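Local atomic coordinates of surface layer protein (Geobacillus stearothermophilus, PDB entry 4UJ7), a protein that probably self-assembles into the crystalline surface layer of the bacterial cell, the part described here being domains 5 and 6, the second of which binds calcium. Residues G121-A127 / V213-T219; N134-K139 / D181-T187; T23-K29 / V100-A106. All blocks are in the same frame, centred on the assembly; numbering follows the deposited sequence. Where two conformers were deposited one is given.

Interaction 1: residues G121-A127 / V213-T219. With CA (calcium ion), chain B; CA (calcium ion), chain C.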
loop_
_atom_site.group_PDB
_atom_site.type_symbol
_atom_site.label_atom_id
_atom_site.label_comp_id
_atom_site.label_asym_id
_atom_site.label_seq_id
_atom_site.Cartn_x
_atom_site.Cartn_y
_atom_site.Cartn_z
ATOM N N GLY A 121 -1.064 8.545 -2.452
ATOM C CA GLY A 121 -0.452 9.569 -1.589
ATOM C C GLY A 121 -0.978 10.981 -1.813
ATOM O O GLY A 121 -0.416 11.947 -1.283
ATOM N N LYS A 122 -2.048 11.088 -2.594
ATOM C CA LYS A 122 -2.636 12.363 -2.975
ATOM C C LYS A 122 -4.093 12.471 -2.541
ATOM O O LYS A 122 -4.820 11.473 -2.521
ATOM C CB LYS A 122 -2.558 12.538 -4.492
ATOM C CG LYS A 122 -1.155 12.374 -5.052
ATOM C CD LYS A 122 -1.149 12.456 -6.568
ATOM C CE LYS A 122 0.245 12.136 -7.091
ATOM N NZ LYS A 122 1.290 12.719 -6.201
ATOM N N ILE A 123 -4.503 13.704 -2.225
ATOM C CA ILE A 123 -5.900 14.065 -1.960
ATOM C C ILE A 123 -6.236 15.184 -2.950
ATOM O O ILE A 123 -5.561 16.219 -2.991
ATOM C CB ILE A 123 -6.087 14.596 -0.516
ATOM C CG1 ILE A 123 -5.819 13.474 0.511
ATOM C CG2 ILE A 123 -7.462 15.231 -0.338
ATOM C CD1 ILE A 123 -5.575 13.974 1.930
ATOM N N ASP A 124 -7.278 14.972 -3.751
ATOM C CA ASP A 124 -7.643 15.911 -4.816
ATOM C C ASP A 124 -8.801 16.786 -4.333
ATOM O O ASP A 124 -9.944 16.306 -4.235
ATOM C CB ASP A 124 -8.020 15.125 -6.069
ATOM C CG ASP A 124 -8.157 16.004 -7.312
ATOM O OD1 ASP A 124 -8.285 17.240 -7.197
ATOM O OD2 ASP A 124 -8.147 15.419 -8.421
ATOM N N LYS A 125 -8.496 18.041 -4.000
ATOM C CA LYS A 125 -9.523 18.941 -3.456
ATOM C C LYS A 125 -10.470 19.515 -4.508
ATOM O O LYS A 125 -11.319 20.355 -4.181
ATOM C CB LYS A 125 -8.930 20.037 -2.560
ATOM C CG LYS A 125 -8.044 21.052 -3.257
ATOM C CD LYS A 125 -7.628 22.148 -2.287
ATOM C CE LYS A 125 -6.891 23.276 -2.995
ATOM N NZ LYS A 125 -7.807 24.087 -3.864
ATOM N N SER A 126 -10.329 19.078 -5.759
ATOM C CA SER A 126 -11.336 19.339 -6.795
ATOM C C SER A 126 -12.675 18.786 -6.340
ATOM O O SER A 126 -12.725 17.784 -5.610
ATOM C CB SER A 126 -10.955 18.666 -8.117
ATOM O OG SER A 126 -12.010 18.746 -9.079
ATOM N N ALA A 127 -13.757 19.420 -6.785
ATOM C CA ALA A 127 -15.099 18.962 -6.467
ATOM C C ALA A 127 -15.584 17.816 -7.368
ATOM O O ALA A 127 -16.552 17.133 -7.033
ATOM C CB ALA A 127 -16.069 20.143 -6.499
ATOM N N VAL A 213 2.179 13.818 2.671
ATOM C CA VAL A 213 1.026 13.675 1.791
ATOM C C VAL A 213 0.896 14.912 0.912
ATOM O O VAL A 213 1.477 15.950 1.218
ATOM C CB VAL A 213 -0.282 13.382 2.561
ATOM C CG1 VAL A 213 -0.140 12.065 3.318
ATOM C CG2 VAL A 213 -0.655 14.530 3.514
ATOM N N GLU A 214 0.182 14.792 -0.202
ATOM C CA GLU A 214 0.059 15.907 -1.139
ATOM C C GLU A 214 -1.400 16.216 -1.431
ATOM O O GLU A 214 -2.168 15.321 -1.799
ATOM C CB GLU A 214 0.791 15.591 -2.455
ATOM C CG GLU A 214 0.912 16.790 -3.397
ATOM C CD GLU A 214 1.552 16.453 -4.736
ATOM O OE1 GLU A 214 1.994 15.299 -4.933
ATOM O OE2 GLU A 214 1.605 17.355 -5.610
ATOM N N VAL A 215 -1.773 17.482 -1.273
ATOM C CA VAL A 215 -3.065 17.945 -1.752
ATOM C C VAL A 215 -2.862 18.502 -3.159
ATOM O O VAL A 215 -1.966 19.322 -3.389
ATOM C CB VAL A 215 -3.709 18.977 -0.790
ATOM C CG1 VAL A 215 -4.920 19.643 -1.421
ATOM C CG2 VAL A 215 -4.133 18.269 0.486
ATOM N N ILE A 216 -3.665 17.997 -4.086
ATOM C CA ILE A 216 -3.672 18.465 -5.483
ATOM C C ILE A 216 -5.069 19.031 -5.793
ATOM O O ILE A 216 -6.008 18.894 -4.999
ATOM C CB ILE A 216 -3.283 17.328 -6.483
ATOM C CG1 ILE A 216 -4.353 16.213 -6.496
ATOM C CG2 ILE A 216 -1.889 16.797 -6.176
ATOM C CD1 ILE A 216 -4.198 15.165 -7.604
ATOM N N ASP A 217 -5.218 19.676 -6.947
ATOM C CA ASP A 217 -6.532 20.118 -7.389
ATOM C C ASP A 217 -6.578 20.035 -8.909
ATOM O O ASP A 217 -5.977 20.865 -9.594
ATOM C CB ASP A 217 -6.805 21.560 -6.925
ATOM C CG ASP A 217 -8.261 21.986 -7.142
ATOM O OD1 ASP A 217 -8.915 21.490 -8.089
ATOM O OD2 ASP A 217 -8.761 22.827 -6.351
ATOM N N THR A 218 -7.298 19.044 -9.426
ATOM C CA THR A 218 -7.298 18.794 -10.876
ATOM C C THR A 218 -8.459 19.469 -11.601
ATOM O O THR A 218 -8.699 19.160 -12.768
ATOM C CB THR A 218 -7.298 17.287 -11.206
ATOM O OG1 THR A 218 -8.484 16.673 -10.674
ATOM C CG2 THR A 218 -6.034 16.601 -10.649
ATOM N N THR A 219 -9.170 20.380 -10.925
ATOM C CA THR A 219 -10.296 21.095 -11.545
ATOM C C THR A 219 -9.847 21.742 -12.861
ATOM O O THR A 219 -8.736 22.281 -12.987
ATOM C CB THR A 219 -10.886 22.183 -10.622
ATOM O OG1 THR A 219 -11.243 21.609 -9.359
ATOM C CG2 THR A 219 -12.135 22.816 -11.243
ATOM O OXT THR A 219 -10.604 21.717 -13.830
HETATM CA CA CA B . -12.165 15.637 -4.706
HETATM CA CA CA C . -5.583 9.204 -2.854
HETATM O O HOH W 1 -11.190 17.352 -11.337
HETATM O O HOH W 2 -13.182 16.732 -2.820
HETATM O O HOH W 3 -14.442 14.890 -4.945
HETATM O O HOH W 4 -7.945 8.347 -2.282
HETATM O O HOH W 5 -5.797 7.260 -4.349
#
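D124 reaches over the start of the C-terminal tail: its OD1 accepts from the backbone N of T218 at 3.0 Å (N-H...O angle 158°), and its OD2 takes the hydroxyl of T218, OG1, at 2.6 Å. OD1 also accepts from the N of S126 at 3.1 Å, an Asx turn that bends the chain after strand 122-124. Before that turn the two strands run parallel (axes 4.6 Å apart, 21° between directions), and the ladder is regular: E214 N to G121 O 3.1 Å, I123 N to E214 O 2.9 Å, I216 N to I123 O 2.8 Å, and K125 N to I216 O 2.8 Å. Two lysines add salt bridges, K122 NZ to E214 OE1 at 3.0 Å and K125 NZ to D217 OD2 at 2.9 Å. On the face opposite K122, E214, D124 and I216, I123 and V215 point inward, where I123 meets V136 and I186 of the facing sheet of this Big2-type beta sandwich. Other carbonyls of 121-127 serve metal: K122 O binds the calcium of chain C at 2.4 Å, and D124 O and S126 O bind that of chain B, each at 2.4 Å. N134 and E129 help complete the latter site. Backbone pairing and calcium ligation therefore use different groups of the same short segment, so that the parallel edge strand and both metal sites are geometrically coupled.

Interaction 2: residues N134-K139 / D181-T187. With CA (calcium ion), chain B; CA (calcium ion), chain C.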
loop_
_atom_site.group_PDB
_atom_site.type_symbol
_atom_site.label_atom_id
_atom_site.label_comp_id
_atom_site.label_asym_id
_atom_site.label_seq_id
_atom_site.Cartn_x
_atom_site.Cartn_y
_atom_site.Cartn_z
ATOM N N ASN A 134 -10.153 11.221 -2.625
ATOM C CA ASN A 134 -10.327 12.126 -1.489
ATOM C C ASN A 134 -9.636 11.706 -0.205
ATOM O O ASN A 134 -9.876 12.277 0.868
ATOM C CB ASN A 134 -11.820 12.374 -1.270
ATOM C CG ASN A 134 -12.444 13.173 -2.410
ATOM O OD1 ASN A 134 -11.880 14.167 -2.889
ATOM N ND2 ASN A 134 -13.630 12.745 -2.836
ATOM N N ASP A 135 -8.752 10.727 -0.300
ATOM C CA ASP A 135 -7.991 10.345 0.878
ATOM C C ASP A 135 -6.580 9.883 0.582
ATOM O O ASP A 135 -6.188 9.749 -0.586
ATOM C CB ASP A 135 -8.777 9.341 1.767
ATOM C CG ASP A 135 -8.809 7.905 1.220
ATOM O OD1 ASP A 135 -8.032 7.527 0.320
ATOM O OD2 ASP A 135 -9.620 7.121 1.750
ATOM N N VAL A 136 -5.821 9.702 1.660
ATOM C CA VAL A 136 -4.604 8.903 1.652
ATOM C C VAL A 136 -4.813 7.842 2.709
ATOM O O VAL A 136 -5.456 8.084 3.729
ATOM C CB VAL A 136 -3.346 9.754 1.955
ATOM C CG1 VAL A 136 -2.110 8.887 2.156
ATOM C CG2 VAL A 136 -3.128 10.768 0.838
ATOM N N GLN A 137 -4.280 6.653 2.447
ATOM C CA GLN A 137 -4.359 5.548 3.383
ATOM C C GLN A 137 -2.969 5.085 3.751
ATOM O O GLN A 137 -2.146 4.818 2.869
ATOM C CB GLN A 137 -5.106 4.388 2.744
ATOM C CG GLN A 137 -6.604 4.581 2.707
ATOM C CD GLN A 137 -7.280 3.303 2.290
ATOM O OE1 GLN A 137 -6.997 2.757 1.219
ATOM N NE2 GLN A 137 -8.133 2.792 3.149
ATOM N N LEU A 138 -2.713 4.993 5.054
ATOM C CA LEU A 138 -1.385 4.636 5.575
ATOM C C LEU A 138 -1.420 3.420 6.483
ATOM O O LEU A 138 -2.373 3.222 7.241
ATOM C CB LEU A 138 -0.812 5.807 6.398
ATOM C CG LEU A 138 -0.693 7.148 5.673
ATOM C CD1 LEU A 138 -0.276 8.222 6.670
ATOM C CD2 LEU A 138 0.269 7.103 4.486
ATOM N N LYS A 139 -0.370 2.602 6.394
ATOM C CA LYS A 139 -0.095 1.606 7.426
ATOM C C LYS A 139 1.338 1.800 7.921
ATOM O O LYS A 139 2.175 2.382 7.228
ATOM C CB LYS A 139 -0.301 0.177 6.903
ATOM C CG LYS A 139 -1.755 -0.285 6.958
ATOM C CD LYS A 139 -1.864 -1.701 6.391
ATOM C CE LYS A 139 -3.264 -2.255 6.592
ATOM N NZ LYS A 139 -3.530 -2.484 8.028
ATOM N N ASP A 181 -8.143 -4.994 11.850
ATOM C CA ASP A 181 -7.222 -4.322 10.914
ATOM C C ASP A 181 -7.393 -2.804 10.968
ATOM O O ASP A 181 -8.518 -2.297 10.899
ATOM C CB ASP A 181 -7.439 -4.794 9.476
ATOM C CG ASP A 181 -6.458 -4.154 8.497
ATOM O OD1 ASP A 181 -5.274 -4.535 8.514
ATOM O OD2 ASP A 181 -6.868 -3.264 7.717
ATOM N N THR A 182 -6.280 -2.083 11.081
ATOM C CA THR A 182 -6.320 -0.622 11.194
ATOM C C THR A 182 -5.642 0.069 10.004
ATOM O O THR A 182 -4.522 -0.291 9.626
ATOM C CB THR A 182 -5.648 -0.174 12.516
ATOM O OG1 THR A 182 -6.365 -0.741 13.620
ATOM C CG2 THR A 182 -5.630 1.350 12.658
ATOM N N VAL A 183 -6.330 1.058 9.421
ATOM C CA VAL A 183 -5.731 1.943 8.403
ATOM C C VAL A 183 -5.792 3.374 8.938
ATOM O O VAL A 183 -6.803 3.770 9.533
ATOM C CB VAL A 183 -6.486 1.833 7.055
ATOM C CG1 VAL A 183 -5.904 2.764 6.015
ATOM C CG2 VAL A 183 -6.460 0.390 6.555
ATOM N N TYR A 184 -4.723 4.156 8.748
ATOM C CA TYR A 184 -4.795 5.573 9.104
ATOM C C TYR A 184 -5.263 6.335 7.858
ATOM O O TYR A 184 -4.607 6.285 6.808
ATOM C CB TYR A 184 -3.420 6.074 9.552
ATOM C CG TYR A 184 -3.387 6.704 10.932
ATOM C CD1 TYR A 184 -4.050 7.909 11.186
ATOM C CD2 TYR A 184 -2.684 6.097 11.983
ATOM C CE1 TYR A 184 -4.027 8.500 12.440
ATOM C CE2 TYR A 184 -2.643 6.687 13.247
ATOM C CZ TYR A 184 -3.315 7.888 13.473
ATOM O OH TYR A 184 -3.292 8.489 14.722
ATOM N N VAL A 185 -6.403 7.005 7.969
ATOM C CA VAL A 185 -7.055 7.631 6.821
ATOM C C VAL A 185 -6.877 9.134 6.926
ATOM O O VAL A 185 -7.251 9.753 7.932
ATOM C CB VAL A 185 -8.538 7.237 6.746
ATOM C CG1 VAL A 185 -9.214 7.905 5.554
ATOM C CG2 VAL A 185 -8.679 5.722 6.654
ATOM N N ILE A 186 -6.302 9.704 5.873
ATOM C CA ILE A 186 -6.017 11.139 5.812
ATOM C C ILE A 186 -7.010 11.788 4.840
ATOM O O ILE A 186 -7.168 11.329 3.703
ATOM C CB ILE A 186 -4.564 11.388 5.311
ATOM C CG1 ILE A 186 -3.542 10.421 5.955
ATOM C CG2 ILE A 186 -4.186 12.851 5.539
ATOM C CD1 ILE A 186 -3.531 10.456 7.470
ATOM N N THR A 187 -7.674 12.858 5.272
ATOM C CA THR A 187 -8.637 13.562 4.410
ATOM C C THR A 187 -8.413 15.069 4.480
ATOM O O THR A 187 -7.793 15.568 5.423
ATOM C CB THR A 187 -10.079 13.260 4.834
ATOM O OG1 THR A 187 -10.222 13.540 6.232
ATOM C CG2 THR A 187 -10.464 11.785 4.546
HETATM CA CA CA B . -12.165 15.637 -4.706
HETATM CA CA CA C . -5.583 9.204 -2.854
HETATM O O HOH W 3 -14.442 14.890 -4.945
HETATM O O HOH W 4 -7.945 8.347 -2.282
HETATM O O HOH W 2 -13.182 16.732 -2.820
HETATM O O HOH W 5 -5.797 7.260 -4.349
#
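D181 opens its strand with a salt bridge, OD1 lying 2.7 Å from K139 NZ; the same ammonium donates to T182 O at 2.9 Å and has a further charged partner in D152, while D181 also pairs with K32 of the preceding domain. V183 sets its CG1 3.6 Å from Q137 NE2. At Y184 the regular ladder begins, 135-144 and 181-188 being neighbours in the antiparallel sheet of the second Big2-type sandwich (158° between strand directions). L138 N to Y184 O and Y184 N to L138 O, both 2.9 Å, make a hydrogen-bonded pair; L138 CB lies 4.1 Å from Y184 CB. V185 faces Q137 as a non-hydrogen-bonded pair. With I186 comes the second hydrogen-bonded pair, V136 N to I186 O 2.9 Å and I186 N to V136 O 2.8 Å; its side chain packs on V136 (CB to CB 3.9 Å) and L138 (CD1 to I186 CG1 4.0 Å), in the sandwich interior lined by I123 and L199. At T187, the last residue of the segment, CG2 is 4.1 Å from D135 CB. Just there N134 OD1 and D135 O each bind a different calcium at 2.4 Å. Chemistry thus changes along the ladder, from charge pairing at one end through apolar packing to calcium ligation at the other.

Interaction 3: residues T23-K29 / V100-A106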
loop_
_atom_site.group_PDB
_atom_site.type_symbol
_atom_site.label_atom_id
_atom_site.label_comp_id
_atom_site.label_asym_id
_atom_site.label_seq_id
_atom_site.Cartn_x
_atom_site.Cartn_y
_atom_site.Cartn_z
ATOM N N THR A 23 10.186 -7.249 -5.640
ATOM C CA THR A 23 10.947 -8.359 -6.232
ATOM C C THR A 23 10.775 -9.626 -5.408
ATOM O O THR A 23 11.416 -10.653 -5.667
ATOM C CB THR A 23 12.460 -8.061 -6.342
ATOM O OG1 THR A 23 12.989 -7.861 -5.028
ATOM C CG2 THR A 23 12.737 -6.852 -7.252
ATOM N N GLY A 24 9.890 -9.563 -4.415
ATOM C CA GLY A 24 9.660 -10.716 -3.547
ATOM C C GLY A 24 9.061 -10.297 -2.229
ATOM O O GLY A 24 9.409 -9.255 -1.666
ATOM N N VAL A 25 8.128 -11.107 -1.743
ATOM C CA VAL A 25 7.476 -10.823 -0.490
ATOM C C VAL A 25 8.196 -11.567 0.621
ATOM O O VAL A 25 8.530 -12.729 0.460
ATOM C CB VAL A 25 5.994 -11.238 -0.569
ATOM C CG1 VAL A 25 5.329 -11.162 0.793
ATOM C CG2 VAL A 25 5.265 -10.349 -1.576
ATOM N N SER A 26 8.424 -10.875 1.734
ATOM C CA SER A 26 9.093 -11.438 2.910
ATOM C C SER A 26 8.229 -11.140 4.121
ATOM O O SER A 26 8.137 -10.000 4.560
ATOM C CB SER A 26 10.449 -10.760 3.100
ATOM O OG SER A 26 11.194 -10.739 1.900
ATOM N N VAL A 27 7.596 -12.167 4.670
ATOM C CA VAL A 27 6.600 -11.954 5.713
ATOM C C VAL A 27 6.678 -13.020 6.814
ATOM O O VAL A 27 6.964 -14.174 6.520
ATOM C CB VAL A 27 5.181 -11.859 5.075
ATOM C CG1 VAL A 27 4.730 -13.162 4.406
ATOM C CG2 VAL A 27 4.171 -11.355 6.080
ATOM N N ALA A 28 6.443 -12.626 8.064
ATOM C CA ALA A 28 6.322 -13.606 9.150
ATOM C C ALA A 28 5.011 -14.380 9.061
ATOM O O ALA A 28 4.002 -13.863 8.605
ATOM C CB ALA A 28 6.460 -12.938 10.512
ATOM N N LYS A 29 5.042 -15.641 9.484
ATOM C CA LYS A 29 3.814 -16.407 9.700
ATOM C C LYS A 29 2.802 -15.574 10.495
ATOM O O LYS A 29 3.148 -15.000 11.530
ATOM C CB LYS A 29 4.137 -17.705 10.457
ATOM C CG LYS A 29 2.915 -18.533 10.872
ATOM C CD LYS A 29 3.294 -19.631 11.863
ATOM C CE LYS A 29 4.346 -20.561 11.283
ATOM N NZ LYS A 29 5.046 -21.383 12.316
ATOM N N VAL A 100 6.108 -14.039 -8.636
ATOM C CA VAL A 100 6.734 -13.215 -7.587
ATOM C C VAL A 100 7.098 -14.144 -6.429
ATOM O O VAL A 100 6.215 -14.834 -5.895
ATOM C CB VAL A 100 5.756 -12.131 -7.075
ATOM C CG1 VAL A 100 6.396 -11.316 -5.950
ATOM C CG2 VAL A 100 5.305 -11.206 -8.196
ATOM N N PRO A 101 8.387 -14.196 -6.047
ATOM C CA PRO A 101 8.819 -15.000 -4.919
ATOM C C PRO A 101 8.116 -14.612 -3.622
ATOM O O PRO A 101 7.798 -13.437 -3.417
ATOM C CB PRO A 101 10.324 -14.660 -4.803
ATOM C CG PRO A 101 10.719 -14.231 -6.170
ATOM C CD PRO A 101 9.524 -13.550 -6.746
ATOM N N VAL A 102 7.845 -15.615 -2.780
ATOM C CA VAL A 102 7.297 -15.411 -1.433
ATOM C C VAL A 102 8.064 -16.245 -0.419
ATOM O O VAL A 102 8.252 -17.439 -0.626
ATOM C CB VAL A 102 5.808 -15.830 -1.326
ATOM C CG1 VAL A 102 5.273 -15.581 0.076
ATOM C CG2 VAL A 102 4.958 -15.086 -2.335
ATOM N N ASN A 103 8.493 -15.605 0.666
ATOM C CA ASN A 103 9.133 -16.303 1.770
ATOM C C ASN A 103 8.399 -15.985 3.071
ATOM O O ASN A 103 8.228 -14.807 3.447
ATOM C CB ASN A 103 10.621 -15.928 1.850
ATOM C CG ASN A 103 11.430 -16.896 2.695
ATOM O OD1 ASN A 103 11.157 -18.099 2.728
ATOM N ND2 ASN A 103 12.440 -16.372 3.378
ATOM N N VAL A 104 7.938 -17.041 3.740
ATOM C CA VAL A 104 7.253 -16.920 5.022
ATOM C C VAL A 104 8.198 -17.439 6.088
ATOM O O VAL A 104 8.677 -18.564 5.998
ATOM C CB VAL A 104 5.918 -17.704 5.057
ATOM C CG1 VAL A 104 5.201 -17.468 6.380
ATOM C CG2 VAL A 104 5.012 -17.289 3.904
ATOM N N VAL A 105 8.487 -16.595 7.069
ATOM C CA VAL A 105 9.507 -16.899 8.078
ATOM C C VAL A 105 8.920 -16.873 9.487
ATOM O O VAL A 105 7.775 -16.464 9.692
ATOM C CB VAL A 105 10.697 -15.915 7.987
ATOM C CG1 VAL A 105 11.339 -15.974 6.607
ATOM C CG2 VAL A 105 10.259 -14.489 8.323
ATOM N N ALA A 106 9.705 -17.321 10.463
ATOM C CA ALA A 106 9.324 -17.208 11.852
ATOM C C ALA A 106 9.253 -15.739 12.252
ATOM O O ALA A 106 8.301 -15.309 12.914
ATOM C CB ALA A 106 10.322 -17.955 12.740
#
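V25, V27, V102 and V104 line one face of this parallel strand pair, and all but V27 are t. V27 is p (chi1 65°), and in that rotamer its CG1 comes to 4.2 Å from V104 CG2; the t rotamer of V104 leaves its other methyl, CG1, 3.6 Å from K29 N and 4.2 Å from K29 CB, so that V104 touches 23-29 through both branches. V25 CB lies 4.4 Å from V102 CG2, and V25 continues inward onto A33, F35 and V79. On the reverse face, beside S26, N103, t at -163°, hydrogen-bonds through OD1 with S86. Strand 25-28 is the outermost strand of a four-stranded mixed sheet in the first Big2-type, immunoglobulin-like beta sandwich of this fragment, and pairs with the last long strand, 96-105. It is outermost in its own sheet only: the backbones of S26 and A28 also hydrogen-bond to I149 of the second domain, which places this contact at the domain interface. The axes of the pair approach to 4.6 Å with 18° between directions. The amides of V25, V27 and K29 donate to P101 O (2.9 Å), N103 O (3.0 Å) and V105 O (2.9 Å), and those of N103 and V105 return to V25 O and V27 O, both at 2.9 Å. P101, lacking an amide proton, contributes its carbonyl alone, and its CD packs at 3.6 Å against T23 O. G24, just before the strand, has phi 158° and psi 141°, where a CB would jam against the carbonyl of T23; its CA sits 3.3 Å from P101 O.

Along the chain interaction 3 closes first, within the N-terminal Big2-type domain; interaction 2 follows, nested inside the 85 residues between the segments of interaction 1 in the second domain. Interactions 1 and 3 are equivalent pairings: in each domain a short early strand, outermost in its sheet (25-28 or 122-124), runs parallel to the last strand, 96-105 or 206-216, of a mixed sheet with order 1-4-3-2. Their centres lie about 34 Å apart. Interaction 2 belongs to the antiparallel sheet facing that of interaction 1, centres about 15 Å apart; both share two calcium ions, which tie the sheets at one sandwich end. Interaction 3, about 24 Å from interaction 2 between centres, meets the second domain through I149.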